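Peptidoglycan hydrolase FlgJ (Sphingomonas sp. A1, PDB 3VWO) is probably a flagellum-specific muramidase, this chain being its C-terminal glucosaminidase-type domain, which hydrolyses periplasmic peptidoglycan to let the flagellar rod assemble. Local coordinates at residues D6-Q11 / F25-A30; K38-N43 / Y50-I55; E67-E72 / G76-R81; D116-A121 / V142-A147. All blocks are in the same frame, centred on the assembly; numbering follows the deposited sequence.

Contact 1: residues D6-Q11 / F25-A30; sequences DATWPQ and FLVAQA
V27 sets its two methyl groups against the side chains of T8 and W9, and through this one valine residues 25-30 make their side-chain contacts with residues 6-11. Branch CG1 lies 3.7 Å from OG1 of T8, while CG2 comes to 3.9 Å from CD1 of W9. The first torsion of the valine, with CG1 anti to the backbone N (chi1 175°), puts CG1 nearest the threonine hydroxyl and leaves CG2 between that hydroxyl and the indole. That methyl approaches the indole obliquely, the two side chains cross at about a right angle, and the nearest ring atom is CD1 of the five-membered ring. The threonine hydroxyl meets carbon here, yet OG1 is hydrogen-bonded to the carbonyl oxygen of F4 one turn earlier in its own helix. Such an arrangement illustrates how a buried hydroxyl can serve as a packing surface once a local carbonyl accepts its hydrogen. The backbones come close, with W9 CA and V27 CA 6.3 Å apart. Helix 2-19 is kinked here: P10 has no N-H to give to the turn before, and Q11 N makes no such bond either. Helices 2-19 and 23-34 follow one another in the chain; V27 also packs on A12, T8 turns to F95 of helix 91-104, and the W9 ring meets H155 beyond helix 146-154.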
# COMPACT_ATOMS: atom_id res chain seq x y z
N ASP A 6 -2.94 13.75 -5.59
CA ASP A 6 -2.03 14.55 -6.41
C ASP A 6 -0.57 14.18 -6.17
O ASP A 6 0.23 14.16 -7.10
CB ASP A 6 -2.24 16.05 -6.16
CG ASP A 6 -3.60 16.53 -6.62
OD1 ASP A 6 -4.23 15.84 -7.45
OD2 ASP A 6 -4.04 17.60 -6.14
N ALA A 7 -0.24 13.87 -4.92
CA ALA A 7 1.14 13.54 -4.58
C ALA A 7 1.53 12.12 -4.97
O ALA A 7 2.71 11.82 -5.17
CB ALA A 7 1.38 13.75 -3.08
N THR A 8 0.55 11.23 -5.10
CA THR A 8 0.86 9.82 -5.27
C THR A 8 0.65 9.31 -6.70
O THR A 8 1.38 8.43 -7.15
CB THR A 8 0.10 8.94 -4.27
OG1 THR A 8 -1.31 9.11 -4.46
CG2 THR A 8 0.47 9.32 -2.84
N TRP A 9 -0.32 9.87 -7.40
CA TRP A 9 -0.67 9.34 -8.73
C TRP A 9 0.50 9.21 -9.72
O TRP A 9 0.65 8.16 -10.35
CB TRP A 9 -1.86 10.08 -9.37
CG TRP A 9 -2.54 9.27 -10.46
CD1 TRP A 9 -3.60 8.42 -10.31
CD2 TRP A 9 -2.18 9.23 -11.85
NE1 TRP A 9 -3.93 7.86 -11.52
CE2 TRP A 9 -3.08 8.34 -12.48
CE3 TRP A 9 -1.20 9.85 -12.62
CZ2 TRP A 9 -3.01 8.06 -13.84
CZ3 TRP A 9 -1.14 9.58 -13.97
CH2 TRP A 9 -2.04 8.69 -14.57
N PRO A 10 1.32 10.27 -9.87
CA PRO A 10 2.46 10.15 -10.79
C PRO A 10 3.38 8.97 -10.46
O PRO A 10 3.73 8.20 -11.36
CB PRO A 10 3.22 11.46 -10.58
CG PRO A 10 2.17 12.42 -10.20
CD PRO A 10 1.19 11.65 -9.36
N GLN A 11 3.75 8.82 -9.20
CA GLN A 11 4.60 7.71 -8.78
C GLN A 11 3.86 6.37 -8.83
O GLN A 11 4.47 5.32 -9.04
CB GLN A 11 5.15 7.95 -7.37
CG GLN A 11 6.11 9.13 -7.27
CD GLN A 11 5.41 10.48 -7.30
OE1 GLN A 11 4.19 10.57 -7.14
NE2 GLN A 11 6.18 11.54 -7.51
N PHE A 25 -5.40 1.76 -8.81
CA PHE A 25 -5.47 0.61 -7.91
C PHE A 25 -4.44 0.78 -6.81
O PHE A 25 -4.69 0.48 -5.65
CB PHE A 25 -5.15 -0.70 -8.63
CG PHE A 25 -6.28 -1.24 -9.47
CD1 PHE A 25 -7.33 -0.43 -9.88
CD2 PHE A 25 -6.30 -2.57 -9.84
CE1 PHE A 25 -8.37 -0.94 -10.66
CE2 PHE A 25 -7.33 -3.09 -10.62
CZ PHE A 25 -8.36 -2.28 -11.03
N LEU A 26 -3.25 1.24 -7.20
CA LEU A 26 -2.17 1.46 -6.24
C LEU A 26 -2.43 2.70 -5.37
O LEU A 26 -2.12 2.71 -4.17
CB LEU A 26 -0.84 1.58 -6.96
CG LEU A 26 -0.46 0.42 -7.89
CD1 LEU A 26 1.01 0.53 -8.26
CD2 LEU A 26 -0.73 -0.92 -7.23
N VAL A 27 -2.99 3.75 -5.96
CA VAL A 27 -3.39 4.91 -5.15
C VAL A 27 -4.45 4.51 -4.13
O VAL A 27 -4.39 4.92 -2.97
CB VAL A 27 -3.94 6.05 -6.03
CG1 VAL A 27 -4.45 7.20 -5.16
CG2 VAL A 27 -2.87 6.53 -7.00
N ALA A 28 -5.42 3.72 -4.57
CA ALA A 28 -6.47 3.24 -3.67
C ALA A 28 -5.90 2.41 -2.52
O ALA A 28 -6.34 2.54 -1.37
CB ALA A 28 -7.50 2.43 -4.45
N GLN A 29 -4.94 1.54 -2.82
CA GLN A 29 -4.38 0.68 -1.79
C GLN A 29 -3.60 1.53 -0.79
O GLN A 29 -3.68 1.30 0.41
CB GLN A 29 -3.45 -0.39 -2.38
CG GLN A 29 -2.99 -1.40 -1.33
CD GLN A 29 -2.20 -2.56 -1.91
OE1 GLN A 29 -1.83 -2.55 -3.09
NE2 GLN A 29 -1.95 -3.56 -1.08
N ALA A 30 -2.86 2.50 -1.30
CA ALA A 30 -2.13 3.42 -0.43
C ALA A 30 -3.10 4.22 0.44
O ALA A 30 -2.85 4.47 1.63
CB ALA A 30 -1.27 4.34 -1.26

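Contact 2: residues K38-N43 / Y50-I55; sequences KSQIRN and YNLFNI
A type I beta turn from N51 to N54 docks against residues 38-43 within the long connection between helix 23-34 and the hairpin, beside a bound molecule of the buffer HEPES. Q40, extended beyond CG (chi2 152°), carries its amide across to Y50. Its OE1 takes a weak hydrogen bond from Y50 N at 3.0 Å, bent to 135°, while NE2 is held by the hydroxyl of Y91; L52 CD1 lies against the same amide, 3.8 Å from Q40 CD. An alanine in place of Q40 takes away the amide, which would probably leave Y50 N and the Y91 hydroxyl without their shared mate and open a gap beside L52. A water completes the bridge: it accepts from I41 N at 2.9 Å and donates to N51 O at 2.6 Å and to N54 OD1 at 2.9 Å. I41 CD1 lies against that carboxamide oxygen, 3.5 Å from N54 OD1, and E33 OE1 accepts from N54 ND2. Just past the turn, the N51 amide grips the backbone of I55 twice, OD1 accepting from I55 N at 3.0 Å and ND2 donating to I55 O. Strand 77-86 flanks this end through R86, whose carbonyl also takes N51 ND2, while L52 rests on T34 of helix 23-34.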
# COMPACT_ATOMS: atom_id res chain seq x y z
N LYS A 38 -3.52 10.36 6.12
CA LYS A 38 -3.65 10.88 7.50
C LYS A 38 -2.93 10.01 8.52
O LYS A 38 -2.64 10.46 9.63
CB LYS A 38 -5.12 11.01 7.88
CG LYS A 38 -5.94 11.90 6.95
CD LYS A 38 -5.21 13.19 6.65
CE LYS A 38 -5.90 13.97 5.53
NZ LYS A 38 -5.18 15.25 5.23
N SER A 39 -2.66 8.75 8.16
CA SER A 39 -2.02 7.82 9.10
C SER A 39 -0.76 7.19 8.53
O SER A 39 -0.40 6.06 8.87
CB SER A 39 -3.00 6.73 9.53
OG SER A 39 -4.16 7.29 10.10
N GLN A 40 -0.08 7.90 7.64
CA GLN A 40 1.18 7.38 7.12
C GLN A 40 2.24 7.41 8.22
O GLN A 40 2.33 8.37 9.01
CB GLN A 40 1.62 8.14 5.88
CG GLN A 40 2.57 9.29 6.13
CD GLN A 40 3.47 9.55 4.93
OE1 GLN A 40 4.55 8.97 4.82
NE2 GLN A 40 3.02 10.41 4.03
N ILE A 41 3.02 6.34 8.30
CA ILE A 41 4.05 6.23 9.32
C ILE A 41 5.05 7.37 9.18
O ILE A 41 5.47 7.71 8.07
CB ILE A 41 4.75 4.85 9.25
CG1 ILE A 41 3.82 3.76 9.77
CG2 ILE A 41 6.05 4.86 10.03
CD1 ILE A 41 4.33 2.35 9.52
N ARG A 42 5.39 7.99 10.30
CA ARG A 42 6.35 9.08 10.30
C ARG A 42 7.47 8.79 11.28
O ARG A 42 7.28 8.06 12.25
CB ARG A 42 5.66 10.40 10.65
CG ARG A 42 4.70 10.88 9.58
CD ARG A 42 4.04 12.19 9.95
NE ARG A 42 3.05 12.58 8.96
CZ ARG A 42 3.29 13.39 7.93
NH1 ARG A 42 2.33 13.68 7.07
NH2 ARG A 42 4.50 13.92 7.78
N ASN A 43 8.64 9.37 11.01
CA ASN A 43 9.76 9.31 11.95
C ASN A 43 9.41 9.94 13.30
O ASN A 43 8.30 10.46 13.50
CB ASN A 43 10.99 10.01 11.37
CG ASN A 43 11.62 9.24 10.23
OD1 ASN A 43 11.28 9.44 9.06
ND2 ASN A 43 12.56 8.36 10.56
N TYR A 50 7.26 7.92 3.97
CA TYR A 50 6.77 7.69 2.60
C TYR A 50 6.31 6.25 2.40
O TYR A 50 6.00 5.86 1.27
CB TYR A 50 7.82 8.04 1.54
CG TYR A 50 8.37 9.45 1.62
CD1 TYR A 50 7.63 10.53 1.16
CD2 TYR A 50 9.63 9.68 2.14
CE1 TYR A 50 8.14 11.82 1.24
CE2 TYR A 50 10.14 10.97 2.22
CZ TYR A 50 9.40 12.03 1.77
OH TYR A 50 9.91 13.30 1.85
N ASN A 51 6.24 5.48 3.47
CA ASN A 51 5.88 4.06 3.40
C ASN A 51 4.37 3.90 3.36
O ASN A 51 3.74 3.51 4.35
CB ASN A 51 6.46 3.31 4.59
CG ASN A 51 6.42 1.80 4.43
OD1 ASN A 51 5.70 1.27 3.58
ND2 ASN A 51 7.19 1.11 5.26
N LEU A 52 3.79 4.19 2.20
CA LEU A 52 2.35 4.25 2.06
C LEU A 52 1.71 2.87 2.02
O LEU A 52 0.49 2.76 2.14
CB LEU A 52 1.98 5.04 0.81
CG LEU A 52 1.66 6.53 0.95
CD1 LEU A 52 2.39 7.19 2.13
CD2 LEU A 52 1.99 7.24 -0.35
N PHE A 53 2.52 1.83 1.86
CA PHE A 53 1.99 0.47 1.81
C PHE A 53 2.23 -0.31 3.10
O PHE A 53 1.90 -1.49 3.18
CB PHE A 53 2.54 -0.27 0.59
CG PHE A 53 2.07 0.32 -0.70
CD1 PHE A 53 0.84 -0.05 -1.23
CD2 PHE A 53 2.83 1.26 -1.36
CE1 PHE A 53 0.39 0.51 -2.41
CE2 PHE A 53 2.39 1.83 -2.54
CZ PHE A 53 1.16 1.45 -3.06
N ASN A 54 2.80 0.36 4.09
CA ASN A 54 3.06 -0.26 5.40
C ASN A 54 3.92 -1.52 5.32
O ASN A 54 3.63 -2.54 5.95
CB ASN A 54 1.74 -0.53 6.15
CG ASN A 54 1.11 0.74 6.68
OD1 ASN A 54 1.80 1.61 7.22
ND2 ASN A 54 -0.20 0.86 6.53
N ILE A 55 4.98 -1.44 4.53
CA ILE A 55 5.88 -2.56 4.30
C ILE A 55 6.92 -2.63 5.41
O ILE A 55 7.71 -1.70 5.60
CB ILE A 55 6.62 -2.43 2.97
CG1 ILE A 55 5.62 -2.20 1.84
CG2 ILE A 55 7.46 -3.69 2.71
CD1 ILE A 55 4.62 -3.30 1.69
O HOH W 1 -0.50 3.40 8.56
O HOH W 2 2.33 4.29 6.38

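Contact 3: residues E67-E72 / G76-R81; sequences EARTVE and GQRKVR
Strands 65-74 and 77-86 form an antiparallel beta hairpin, and residues 67-72 meet 76-81 near its turn, on the surface of the domain. Four backbone bonds join them in two hydrogen-bonded pairs. T70 N donates to R81 O at 2.7 Å, and R81 N answers to T70 O at 3.1 Å. E72 and K79 repeat the exchange, with E72 N to K79 O at 2.9 Å and K79 N to E72 O at 2.7 Å. Between them V71 and V80 form a non-hydrogen-bonded pair. The CA hydrogen of V71 points at K79 O and that of V80 at T70 O, so both carbonyls receive a second, weaker contact.

On the face of E72 and R81, a salt bridge adds to the backbone bonds. E72 is extended beyond CG and R81 from CG to NE, which brings their ends together: R81 NH1 donates to E72 OE1 at 2.8 Å, reaching the anti side of the carboxylate from 29° out of its plane. The flat groups stand 81° apart, and one N-H, that of NH1, makes the bond. The other oxygen, OE2, is paired with K56, which places the carboxylate between two cations; E74 and E83 add only long, weak ion pairs to R81. A leucine replacing R81 would probably leave E72 OE1 without its charged mate and the carboxylate freer to turn about K56.

The V71 face behaves differently. R69 and R78 bring like charges within 4.1 Å at their NH2 atoms, and V71 CG1 sits over one face of the R78 guanidinium, 3.5 Å above its plane.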
# COMPACT_ATOMS: atom_id res chain seq x y z
N GLU A 67 10.67 2.56 13.69
CA GLU A 67 9.89 1.70 14.57
C GLU A 67 8.50 2.30 14.69
O GLU A 67 8.36 3.49 14.98
CB GLU A 67 10.53 1.59 15.96
CG GLU A 67 11.53 0.45 16.11
CD GLU A 67 11.75 0.07 17.57
OE1 GLU A 67 11.58 0.95 18.45
OE2 GLU A 67 12.09 -1.10 17.83
N ALA A 68 7.48 1.50 14.46
CA ALA A 68 6.11 2.00 14.53
C ALA A 68 5.16 0.96 15.09
O ALA A 68 5.36 -0.24 14.92
CB ALA A 68 5.64 2.48 13.16
N ARG A 69 4.14 1.44 15.78
CA ARG A 69 3.08 0.59 16.30
C ARG A 69 2.34 0.00 15.11
O ARG A 69 2.13 0.69 14.11
CB ARG A 69 2.13 1.44 17.15
CG ARG A 69 0.77 0.84 17.39
CD ARG A 69 -0.17 1.86 18.03
NE ARG A 69 -1.52 1.33 18.19
CZ ARG A 69 -2.43 1.29 17.22
NH1 ARG A 69 -2.14 1.75 16.01
NH2 ARG A 69 -3.63 0.77 17.45
N THR A 70 1.97 -1.26 15.21
CA THR A 70 1.20 -1.90 14.16
C THR A 70 0.21 -2.93 14.71
O THR A 70 0.48 -3.58 15.72
CB THR A 70 2.11 -2.55 13.11
OG1 THR A 70 1.33 -2.92 11.96
CG2 THR A 70 2.80 -3.78 13.69
N VAL A 71 -0.93 -3.05 14.04
CA VAL A 71 -1.98 -3.97 14.46
C VAL A 71 -2.06 -5.14 13.48
O VAL A 71 -2.12 -4.95 12.27
CB VAL A 71 -3.35 -3.27 14.49
CG1 VAL A 71 -4.44 -4.25 14.92
CG2 VAL A 71 -3.31 -2.07 15.42
N GLU A 72 -2.05 -6.35 14.02
CA GLU A 72 -2.11 -7.55 13.18
C GLU A 72 -3.11 -8.53 13.75
O GLU A 72 -3.37 -8.53 14.95
CB GLU A 72 -0.72 -8.18 13.06
CG GLU A 72 0.33 -7.27 12.44
CD GLU A 72 1.72 -7.87 12.45
OE1 GLU A 72 1.89 -8.97 13.01
OE2 GLU A 72 2.64 -7.24 11.88
N GLY A 76 -8.76 -15.29 15.61
CA GLY A 76 -9.72 -14.28 16.00
C GLY A 76 -9.13 -13.32 17.02
O GLY A 76 -9.86 -12.68 17.77
N GLN A 77 -7.80 -13.23 17.03
CA GLN A 77 -7.07 -12.45 18.02
C GLN A 77 -6.45 -11.20 17.42
O GLN A 77 -5.84 -11.24 16.35
CB GLN A 77 -5.98 -13.31 18.65
CG GLN A 77 -5.60 -12.95 20.07
CD GLN A 77 -6.15 -13.94 21.07
OE1 GLN A 77 -5.78 -13.92 22.25
NE2 GLN A 77 -7.02 -14.83 20.61
N ARG A 78 -6.60 -10.08 18.12
CA ARG A 78 -6.00 -8.82 17.70
C ARG A 78 -4.65 -8.65 18.38
O ARG A 78 -4.52 -8.87 19.59
CB ARG A 78 -6.93 -7.66 18.07
CG ARG A 78 -6.57 -6.30 17.46
CD ARG A 78 -7.77 -5.37 17.55
NE ARG A 78 -7.54 -4.07 16.93
CZ ARG A 78 -6.86 -3.09 17.49
NH1 ARG A 78 -6.31 -3.26 18.69
NH2 ARG A 78 -6.70 -1.93 16.86
N LYS A 79 -3.64 -8.27 17.60
CA LYS A 79 -2.29 -8.08 18.14
C LYS A 79 -1.81 -6.65 17.94
O LYS A 79 -1.99 -6.06 16.87
CB LYS A 79 -1.32 -9.06 17.47
CG LYS A 79 -1.53 -10.51 17.89
CD LYS A 79 -1.21 -10.69 19.37
CE LYS A 79 -1.52 -12.10 19.84
NZ LYS A 79 -0.75 -13.13 19.09
N VAL A 80 -1.20 -6.08 18.97
CA VAL A 80 -0.60 -4.75 18.86
C VAL A 80 0.87 -4.79 19.28
O VAL A 80 1.18 -5.11 20.42
CB VAL A 80 -1.33 -3.69 19.71
CG1 VAL A 80 -0.64 -2.34 19.57
CG2 VAL A 80 -2.79 -3.60 19.31
N ARG A 81 1.76 -4.48 18.35
CA ARG A 81 3.17 -4.41 18.68
C ARG A 81 3.90 -3.31 17.92
O ARG A 81 3.34 -2.66 17.04
CB ARG A 81 3.85 -5.77 18.44
CG ARG A 81 3.32 -6.54 17.26
CD ARG A 81 4.05 -7.86 17.08
NE ARG A 81 3.39 -8.71 16.08
CZ ARG A 81 2.63 -9.75 16.38
NH1 ARG A 81 2.06 -10.46 15.40
NH2 ARG A 81 2.43 -10.10 17.64

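Contact 4: residues D116-A121 / V142-A147; sequences DGHAFA and VINGNA
The capped N-terminus of helix 117-127 packs here against the last turn of helix 135-143. D116 is the N-cap: its OD2 accepts a hydrogen bond from A119 N at 2.9 Å. The next residue, G117, packs against I143, whose CG2 methyl is 3.9 Å from G117 CA. A CB on this residue would point into that methyl and clash, so the absence of a side chain is what allows the two helices to come this close. The other branch of I143 reaches onward, its CD1 touching CD2 of F120 at 3.8 Å, the two side chains crossing at about a right angle. With CG anti to its backbone N (chi1 171°), F120 swings its ring across to meet this methyl, and F25 of helix 23-34 packs on both residues. At the solvent-facing edge the contact turns polar and is mediated by water. One water accepts from G117 N and donates to N144 OD1, each at 2.9 Å. A second gathers the neighbouring groups: it donates to D116 OD1, accepts from H118 N at 2.9 Å, and lies 3.0 Å from both H118 ND1 and N144 ND2, the latter donating to it.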
# COMPACT_ATOMS: atom_id res chain seq x y z
N ASP A 116 -9.33 -5.64 -12.78
CA ASP A 116 -10.58 -5.52 -12.06
C ASP A 116 -10.27 -5.36 -10.58
O ASP A 116 -9.44 -6.09 -10.04
CB ASP A 116 -11.44 -6.76 -12.28
CG ASP A 116 -12.68 -6.78 -11.41
OD1 ASP A 116 -13.64 -6.06 -11.73
OD2 ASP A 116 -12.68 -7.52 -10.40
N GLY A 117 -10.92 -4.39 -9.94
CA GLY A 117 -10.62 -4.03 -8.56
C GLY A 117 -10.81 -5.15 -7.56
O GLY A 117 -9.96 -5.37 -6.70
N HIS A 118 -11.93 -5.87 -7.67
CA HIS A 118 -12.18 -7.03 -6.83
C HIS A 118 -11.16 -8.14 -7.07
O HIS A 118 -10.69 -8.76 -6.12
CB HIS A 118 -13.59 -7.59 -7.06
CG HIS A 118 -14.66 -6.89 -6.27
ND1 HIS A 118 -15.49 -5.94 -6.82
CD2 HIS A 118 -15.03 -7.01 -4.98
CE1 HIS A 118 -16.32 -5.50 -5.90
NE2 HIS A 118 -16.06 -6.13 -4.77
N ALA A 119 -10.84 -8.41 -8.33
CA ALA A 119 -9.89 -9.47 -8.63
C ALA A 119 -8.48 -9.13 -8.13
O ALA A 119 -7.76 -10.00 -7.63
CB ALA A 119 -9.88 -9.82 -10.14
N PHE A 120 -8.10 -7.87 -8.28
CA PHE A 120 -6.82 -7.36 -7.77
C PHE A 120 -6.76 -7.49 -6.24
O PHE A 120 -5.79 -8.02 -5.69
CB PHE A 120 -6.67 -5.90 -8.20
CG PHE A 120 -5.51 -5.17 -7.57
CD1 PHE A 120 -4.20 -5.42 -7.98
CD2 PHE A 120 -5.72 -4.21 -6.59
CE1 PHE A 120 -3.13 -4.75 -7.41
CE2 PHE A 120 -4.66 -3.53 -6.02
CZ PHE A 120 -3.36 -3.80 -6.43
N ALA A 121 -7.81 -7.04 -5.57
CA ALA A 121 -7.84 -7.04 -4.11
C ALA A 121 -7.85 -8.47 -3.57
O ALA A 121 -7.14 -8.78 -2.61
CB ALA A 121 -9.05 -6.27 -3.61
N VAL A 142 -12.80 1.00 -2.09
CA VAL A 142 -12.05 2.22 -2.34
C VAL A 142 -11.78 2.36 -3.84
O VAL A 142 -11.99 3.43 -4.42
CB VAL A 142 -10.71 2.24 -1.58
CG1 VAL A 142 -9.96 3.53 -1.87
CG2 VAL A 142 -10.94 2.07 -0.08
N ILE A 143 -11.31 1.28 -4.45
CA ILE A 143 -10.97 1.28 -5.88
C ILE A 143 -12.15 1.71 -6.74
O ILE A 143 -12.00 2.54 -7.64
CB ILE A 143 -10.47 -0.11 -6.33
CG1 ILE A 143 -9.09 -0.39 -5.73
CG2 ILE A 143 -10.39 -0.19 -7.86
CD1 ILE A 143 -8.54 -1.76 -6.01
N ASN A 144 -13.33 1.17 -6.44
CA ASN A 144 -14.53 1.46 -7.23
C ASN A 144 -15.40 2.57 -6.62
O ASN A 144 -16.48 2.87 -7.14
CB ASN A 144 -15.37 0.19 -7.42
CG ASN A 144 -14.64 -0.88 -8.21
OD1 ASN A 144 -14.12 -0.63 -9.30
ND2 ASN A 144 -14.60 -2.09 -7.66
N GLY A 145 -14.92 3.18 -5.54
CA GLY A 145 -15.69 4.18 -4.82
C GLY A 145 -15.73 5.55 -5.48
O GLY A 145 -14.85 5.91 -6.26
N ASN A 146 -16.77 6.32 -5.17
CA ASN A 146 -16.93 7.65 -5.74
C ASN A 146 -15.88 8.64 -5.23
O ASN A 146 -15.52 9.58 -5.94
CB ASN A 146 -18.34 8.19 -5.47
CG ASN A 146 -19.41 7.44 -6.23
OD1 ASN A 146 -19.19 6.98 -7.35
ND2 ASN A 146 -20.59 7.32 -5.63
N ALA A 147 -15.40 8.41 -4.02
CA ALA A 147 -14.41 9.30 -3.41
C ALA A 147 -13.12 9.33 -4.22
O ALA A 147 -12.61 10.39 -4.55
CB ALA A 147 -14.14 8.89 -1.97
O HOH W 3 -14.08 -4.63 -9.18
O HOH W 4 -12.68 -2.38 -11.09

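The four contacts follow one another in series along the chain, each closing before the next opens, and all lie in the one glucosaminidase-family domain. Contact 1 joins contacts 2 and 4: its centre is 13 Å from each of theirs, and it touches both, A30 CB meeting L52 CB at 3.9 Å and A28 CB meeting I143 CG1 at 3.5 Å. Helix 23-34 therefore links the connecting loop with the C-terminal helices. Contact 2 passes the packing on to the hairpin of contact 3 through I41 and A68, and so lies between contacts 1 and 3 in this series of touches. Contacts 3 and 4 do not touch, their centres 26 Å and their nearest atoms about 16 Å apart.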